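Local coordinates for cytoplasmic protein (Cryptococcus neoformans var. grubii serotype A, PDB 7LPO) that probably hydrolyses the beta-glucosidic bond of steryl glucosides, as a fungal sterylglucosidase of glycoside hydrolase family 5, at residues 36-48 with 561-575. Residues are numbered along the deposited sequence; the frame is centred on the assembly and turned at random.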
loop_
_atom_site.group_PDB
_atom_site.type_symbol
_atom_site.label_atom_id
_atom_site.label_comp_id
_atom_site.label_asym_id
_atom_site.label_seq_id
_atom_site.Cartn_x
_atom_site.Cartn_y
_atom_site.Cartn_z
ATOM N N LEU A 36 -6.142 11.557 -18.435
ATOM C CA LEU A 36 -4.847 10.951 -18.161
ATOM C C LEU A 36 -5.019 9.646 -17.397
ATOM O O LEU A 36 -5.903 9.524 -16.542
ATOM C CB LEU A 36 -3.964 11.897 -17.349
ATOM C CG LEU A 36 -3.749 13.291 -17.934
ATOM C CD1 LEU A 36 -2.952 14.154 -16.975
ATOM C CD2 LEU A 36 -3.064 13.215 -19.290
ATOM N N VAL A 37 -4.164 8.672 -17.710
ATOM C CA VAL A 37 -4.074 7.427 -16.958
ATOM C C VAL A 37 -2.676 7.349 -16.366
ATOM O O VAL A 37 -1.681 7.414 -17.101
ATOM C CB VAL A 37 -4.369 6.195 -17.826
ATOM C CG1 VAL A 37 -4.120 4.904 -17.016
ATOM C CG2 VAL A 37 -5.798 6.232 -18.354
ATOM N N LEU A 38 -2.600 7.218 -15.040
ATOM C CA LEU A 38 -1.333 7.181 -14.325
ATOM C C LEU A 38 -1.072 5.759 -13.852
ATOM O O LEU A 38 -1.871 5.193 -13.096
ATOM C CB LEU A 38 -1.334 8.144 -13.137
ATOM C CG LEU A 38 -1.500 9.621 -13.492
ATOM C CD1 LEU A 38 -1.636 10.420 -12.192
ATOM C CD2 LEU A 38 -0.339 10.135 -14.329
ATOM N N ARG A 39 0.057 5.202 -14.275
ATOM C CA ARG A 39 0.416 3.833 -13.959
ATOM C C ARG A 39 1.891 3.768 -13.619
ATOM O O ARG A 39 2.728 4.377 -14.293
ATOM C CB ARG A 39 0.092 2.895 -15.125
ATOM C CG ARG A 39 -1.388 2.577 -15.184
ATOM C CD ARG A 39 -1.767 1.711 -16.384
ATOM N NE ARG A 39 -3.202 1.467 -16.340
ATOM C CZ ARG A 39 -3.860 0.621 -17.118
ATOM N NH1 ARG A 39 -3.213 -0.090 -18.032
ATOM N NH2 ARG A 39 -5.177 0.486 -16.965
ATOM N N GLY A 40 2.198 3.017 -12.570
ATOM C CA GLY A 40 3.563 2.914 -12.127
ATOM C C GLY A 40 3.724 1.913 -11.007
ATOM O O GLY A 40 3.028 0.893 -10.983
ATOM N N VAL A 41 4.635 2.205 -10.075
ATOM C CA VAL A 41 5.030 1.263 -9.036
ATOM C C VAL A 41 5.168 1.999 -7.713
ATOM O O VAL A 41 5.326 3.222 -7.663
ATOM C CB VAL A 41 6.359 0.558 -9.382
ATOM C CG1 VAL A 41 6.266 -0.085 -10.739
ATOM C CG2 VAL A 41 7.520 1.580 -9.375
ATOM N N ASN A 42 5.085 1.227 -6.632
ATOM C CA ASN A 42 5.492 1.705 -5.319
ATOM C C ASN A 42 7.007 1.610 -5.217
ATOM O O ASN A 42 7.588 0.554 -5.488
ATOM C CB ASN A 42 4.840 0.878 -4.216
ATOM C CG ASN A 42 3.371 1.199 -4.040
ATOM O OD1 ASN A 42 2.984 1.913 -3.109
ATOM N ND2 ASN A 42 2.546 0.690 -4.946
ATOM N N LEU A 43 7.639 2.709 -4.812
ATOM C CA LEU A 43 9.090 2.821 -4.691
ATOM C C LEU A 43 9.378 3.445 -3.328
ATOM O O LEU A 43 9.274 4.668 -3.178
ATOM C CB LEU A 43 9.648 3.668 -5.829
ATOM C CG LEU A 43 11.162 3.841 -5.948
ATOM C CD1 LEU A 43 11.776 2.684 -6.700
ATOM C CD2 LEU A 43 11.472 5.170 -6.644
ATOM N N SER A 44 9.726 2.637 -2.325
ATOM C CA SER A 44 9.925 1.201 -2.430
ATOM C C SER A 44 9.739 0.557 -1.054
ATOM O O SER A 44 9.948 1.193 -0.025
ATOM C CB SER A 44 11.325 0.893 -2.960
ATOM O OG SER A 44 11.663 -0.472 -2.757
ATOM N N GLY A 45 9.380 -0.718 -1.037
ATOM C CA GLY A 45 9.379 -1.478 0.199
ATOM C C GLY A 45 10.696 -1.448 0.955
ATOM O O GLY A 45 10.721 -1.646 2.173
ATOM N N SER A 46 11.803 -1.222 0.243
ATOM C CA SER A 46 13.106 -1.211 0.894
ATOM C C SER A 46 13.261 -0.039 1.854
ATOM O O SER A 46 14.145 -0.081 2.713
ATOM C CB SER A 46 14.225 -1.166 -0.147
ATOM O OG SER A 46 14.097 -0.011 -0.957
ATOM N N ALA A 47 12.439 1.003 1.723
ATOM C CA ALA A 47 12.467 2.122 2.650
ATOM C C ALA A 47 11.758 1.816 3.960
ATOM O O ALA A 47 11.655 2.701 4.815
ATOM C CB ALA A 47 11.844 3.355 2.009
ATOM N N LYS A 48 11.299 0.585 4.158
ATOM C CA LYS A 48 10.631 0.240 5.407
ATOM C C LYS A 48 11.593 0.058 6.580
ATOM O O LYS A 48 11.158 0.085 7.739
ATOM C CB LYS A 48 9.845 -1.055 5.238
ATOM C CG LYS A 48 8.576 -0.945 4.449
ATOM C CD LYS A 48 7.938 -2.334 4.342
ATOM C CE LYS A 48 6.634 -2.298 3.608
ATOM N NZ LYS A 48 5.997 -3.644 3.597
ATOM N N ASP A 561 -7.925 -3.137 -16.388
ATOM C CA ASP A 561 -8.280 -2.796 -17.761
ATOM C C ASP A 561 -9.789 -3.009 -17.933
ATOM O O ASP A 561 -10.541 -2.572 -17.057
ATOM C CB ASP A 561 -7.413 -3.605 -18.726
ATOM C CG ASP A 561 -5.977 -3.117 -18.799
ATOM O OD1 ASP A 561 -5.673 -2.040 -18.241
ATOM O OD2 ASP A 561 -5.146 -3.818 -19.440
ATOM N N GLY A 562 -10.259 -3.673 -18.984
ATOM C CA GLY A 562 -11.673 -3.840 -19.193
ATOM C C GLY A 562 -12.372 -2.503 -19.212
ATOM O O GLY A 562 -11.856 -1.514 -19.743
ATOM N N PRO A 563 -13.566 -2.441 -18.617
ATOM C CA PRO A 563 -14.253 -1.151 -18.488
ATOM C C PRO A 563 -13.725 -0.292 -17.355
ATOM O O PRO A 563 -14.158 0.863 -17.234
ATOM C CB PRO A 563 -15.708 -1.560 -18.226
ATOM C CG PRO A 563 -15.569 -2.867 -17.448
ATOM C CD PRO A 563 -14.375 -3.560 -18.086
ATOM N N ASN A 564 -12.828 -0.819 -16.513
ATOM C CA ASN A 564 -12.373 -0.065 -15.350
ATOM C C ASN A 564 -11.399 1.036 -15.755
ATOM O O ASN A 564 -11.510 2.167 -15.279
ATOM C CB ASN A 564 -11.738 -1.013 -14.328
ATOM C CG ASN A 564 -12.736 -2.018 -13.768
ATOM O OD1 ASN A 564 -13.922 -1.727 -13.657
ATOM N ND2 ASN A 564 -12.256 -3.198 -13.408
ATOM N N CYS A 565 -10.426 0.717 -16.612
ATOM C CA CYS A 565 -9.455 1.692 -17.120
ATOM C C CYS A 565 -8.820 2.498 -15.983
ATOM O O CYS A 565 -8.791 3.731 -15.994
ATOM C CB CYS A 565 -10.112 2.618 -18.151
ATOM S SG CYS A 565 -10.635 1.792 -19.688
ATOM N N LEU A 566 -8.259 1.783 -15.016
ATOM C CA LEU A 566 -7.866 2.382 -13.751
ATOM C C LEU A 566 -6.424 2.879 -13.744
ATOM O O LEU A 566 -5.557 2.394 -14.480
ATOM C CB LEU A 566 -8.042 1.372 -12.615
ATOM C CG LEU A 566 -9.436 1.218 -12.014
ATOM C CD1 LEU A 566 -9.510 -0.079 -11.211
ATOM C CD2 LEU A 566 -9.775 2.414 -11.141
ATOM N N ASN A 567 -6.189 3.878 -12.899
ATOM C CA ASN A 567 -4.852 4.246 -12.475
ATOM C C ASN A 567 -4.383 3.266 -11.402
ATOM O O ASN A 567 -5.189 2.729 -10.629
ATOM C CB ASN A 567 -4.845 5.674 -11.925
ATOM C CG ASN A 567 -5.525 6.667 -12.851
ATOM O OD1 ASN A 567 -5.022 6.990 -13.929
ATOM N ND2 ASN A 567 -6.677 7.161 -12.430
ATOM N N TYR A 568 -3.075 3.018 -11.351
ATOM C CA TYR A 568 -2.613 2.142 -10.283
ATOM C C TYR A 568 -1.108 2.212 -10.093
ATOM O O TYR A 568 -0.367 2.680 -10.958
ATOM C CB TYR A 568 -3.028 0.687 -10.533
ATOM C CG TYR A 568 -2.540 0.080 -11.838
ATOM C CD1 TYR A 568 -1.231 -0.359 -11.980
ATOM C CD2 TYR A 568 -3.390 -0.067 -12.918
ATOM C CE1 TYR A 568 -0.786 -0.922 -13.156
ATOM C CE2 TYR A 568 -2.950 -0.646 -14.105
ATOM C CZ TYR A 568 -1.651 -1.064 -14.214
ATOM O OH TYR A 568 -1.214 -1.627 -15.388
ATOM N N ALA A 569 -0.684 1.741 -8.920
ATOM C CA ALA A 569 0.718 1.622 -8.542
ATOM C C ALA A 569 0.941 0.183 -8.098
ATOM O O ALA A 569 0.378 -0.256 -7.088
ATOM C CB ALA A 569 1.087 2.607 -7.428
ATOM N N ILE A 570 1.750 -0.543 -8.865
ATOM C CA ILE A 570 2.084 -1.918 -8.532
ATOM C C ILE A 570 2.966 -1.965 -7.288
ATOM O O ILE A 570 3.927 -1.197 -7.151
ATOM C CB ILE A 570 2.793 -2.585 -9.723
ATOM C CG1 ILE A 570 1.896 -2.576 -10.966
ATOM C CG2 ILE A 570 3.222 -3.983 -9.337
ATOM C CD1 ILE A 570 2.619 -3.015 -12.239
ATOM N N TRP A 571 2.646 -2.879 -6.375
ATOM C CA TRP A 571 3.524 -3.221 -5.258
ATOM C C TRP A 571 4.339 -4.452 -5.654
ATOM O O TRP A 571 3.760 -5.523 -5.864
ATOM C CB TRP A 571 2.726 -3.506 -3.975
ATOM C CG TRP A 571 3.643 -3.675 -2.796
ATOM C CD1 TRP A 571 4.263 -4.822 -2.394
ATOM C CD2 TRP A 571 4.085 -2.645 -1.902
ATOM N NE1 TRP A 571 5.074 -4.567 -1.310
ATOM C CE2 TRP A 571 4.984 -3.239 -0.987
ATOM C CE3 TRP A 571 3.812 -1.281 -1.789
ATOM C CZ2 TRP A 571 5.596 -2.517 0.036
ATOM C CZ3 TRP A 571 4.422 -0.560 -0.779
ATOM C CH2 TRP A 571 5.306 -1.179 0.122
ATOM N N ASN A 572 5.668 -4.320 -5.764
ATOM C CA ASN A 572 6.428 -3.077 -5.685
ATOM C C ASN A 572 7.725 -3.275 -6.503
ATOM O O ASN A 572 7.893 -4.284 -7.194
ATOM C CB ASN A 572 6.746 -2.693 -4.244
ATOM C CG ASN A 572 7.523 -3.761 -3.506
ATOM O OD1 ASN A 572 7.492 -4.954 -3.846
ATOM N ND2 ASN A 572 8.215 -3.335 -2.473
ATOM N N TYR A 573 8.636 -2.311 -6.421
ATOM C CA TYR A 573 9.941 -2.361 -7.074
ATOM C C TYR A 573 11.004 -2.236 -5.989
ATOM O O TYR A 573 11.066 -1.219 -5.292
ATOM C CB TYR A 573 10.060 -1.239 -8.106
ATOM C CG TYR A 573 11.278 -1.300 -8.988
ATOM C CD1 TYR A 573 11.270 -2.031 -10.172
ATOM C CD2 TYR A 573 12.439 -0.604 -8.647
ATOM C CE1 TYR A 573 12.396 -2.079 -10.989
ATOM C CE2 TYR A 573 13.557 -0.635 -9.452
ATOM C CZ TYR A 573 13.534 -1.371 -10.628
ATOM O OH TYR A 573 14.664 -1.407 -11.426
ATOM N N VAL A 574 11.820 -3.268 -5.832
ATOM C CA VAL A 574 12.766 -3.326 -4.724
ATOM C C VAL A 574 14.169 -3.565 -5.264
ATOM O O VAL A 574 14.520 -4.716 -5.573
ATOM C CB VAL A 574 12.383 -4.429 -3.726
ATOM C CG1 VAL A 574 13.314 -4.425 -2.531
ATOM C CG2 VAL A 574 10.926 -4.277 -3.284
ATOM N N PRO A 575 15.006 -2.528 -5.353
ATOM C CA PRO A 575 16.362 -2.722 -5.905
ATOM C C PRO A 575 17.192 -3.815 -5.245
ATOM O O PRO A 575 18.035 -4.414 -5.927
ATOM C CB PRO A 575 17.011 -1.344 -5.714
ATOM C CG PRO A 575 15.829 -0.372 -5.819
ATOM C CD PRO A 575 14.677 -1.099 -5.152
HETATM O O HOH W 1 -7.973 8.906 -14.614
HETATM O O HOH W 2 -2.907 -2.368 -20.024
#
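The guanidinium of Arg39 carries Tyr568 CE2 over one face, offset toward its rim, with the two planes 33° apart. At its edge NE and NH2 both grip the backbone oxygen of Leu566, and Arg39 NE meets Leu566 O at 3.1 Å, in the guanidinium plane. Arg39 NH2 also forms a salt bridge with Asp561 OD1 (2.9 Å), and Asp561 OD2 also pairs with Arg667. Arg39 runs extended from CG to NE across the tyrosine, its CG 3.8 Å from the Tyr568 ring centroid in a CH-pi contact over the face. The Trp571 ring has Asn572 CB over one face and Lys48 CE at its edge, 3.7 Å from CZ2, while Asn42 CG approaches CE3 obliquely.

Between these groups the strands run parallel: Leu38 O, Gly40 N, Gly40 O and Asn42 N bond in turn to Tyr568 N, Tyr568 O, Ile570 N and Ile570 O. Asn567 extends the pairing through its side chain, OD1 taking the Leu38 N-H at 2.7 Å in a nearly straight bond (169°). Asn42 OD1 is held by Arg100 and ND2 by Gly520 O, which fixes the buried amide beside the tryptophan. Farther on, Ser44 OG lies anti to its own backbone N (chi1 165°), where it donates to Tyr573 O (2.7 Å) and accepts from Ser46 N, forming an ST turn.

Lys48 NZ forms a salt bridge with Asp145 and a hydrogen bond to a bound Tris, probably from the crystallisation liquor, consistent with a pocket at this end. Adjacent parallel strands 39-43 and 567-570, flanked by 98-104 and 518-522, are consistent with closure of the TIM barrel of family 5 glycoside hydrolases between its first and last strands.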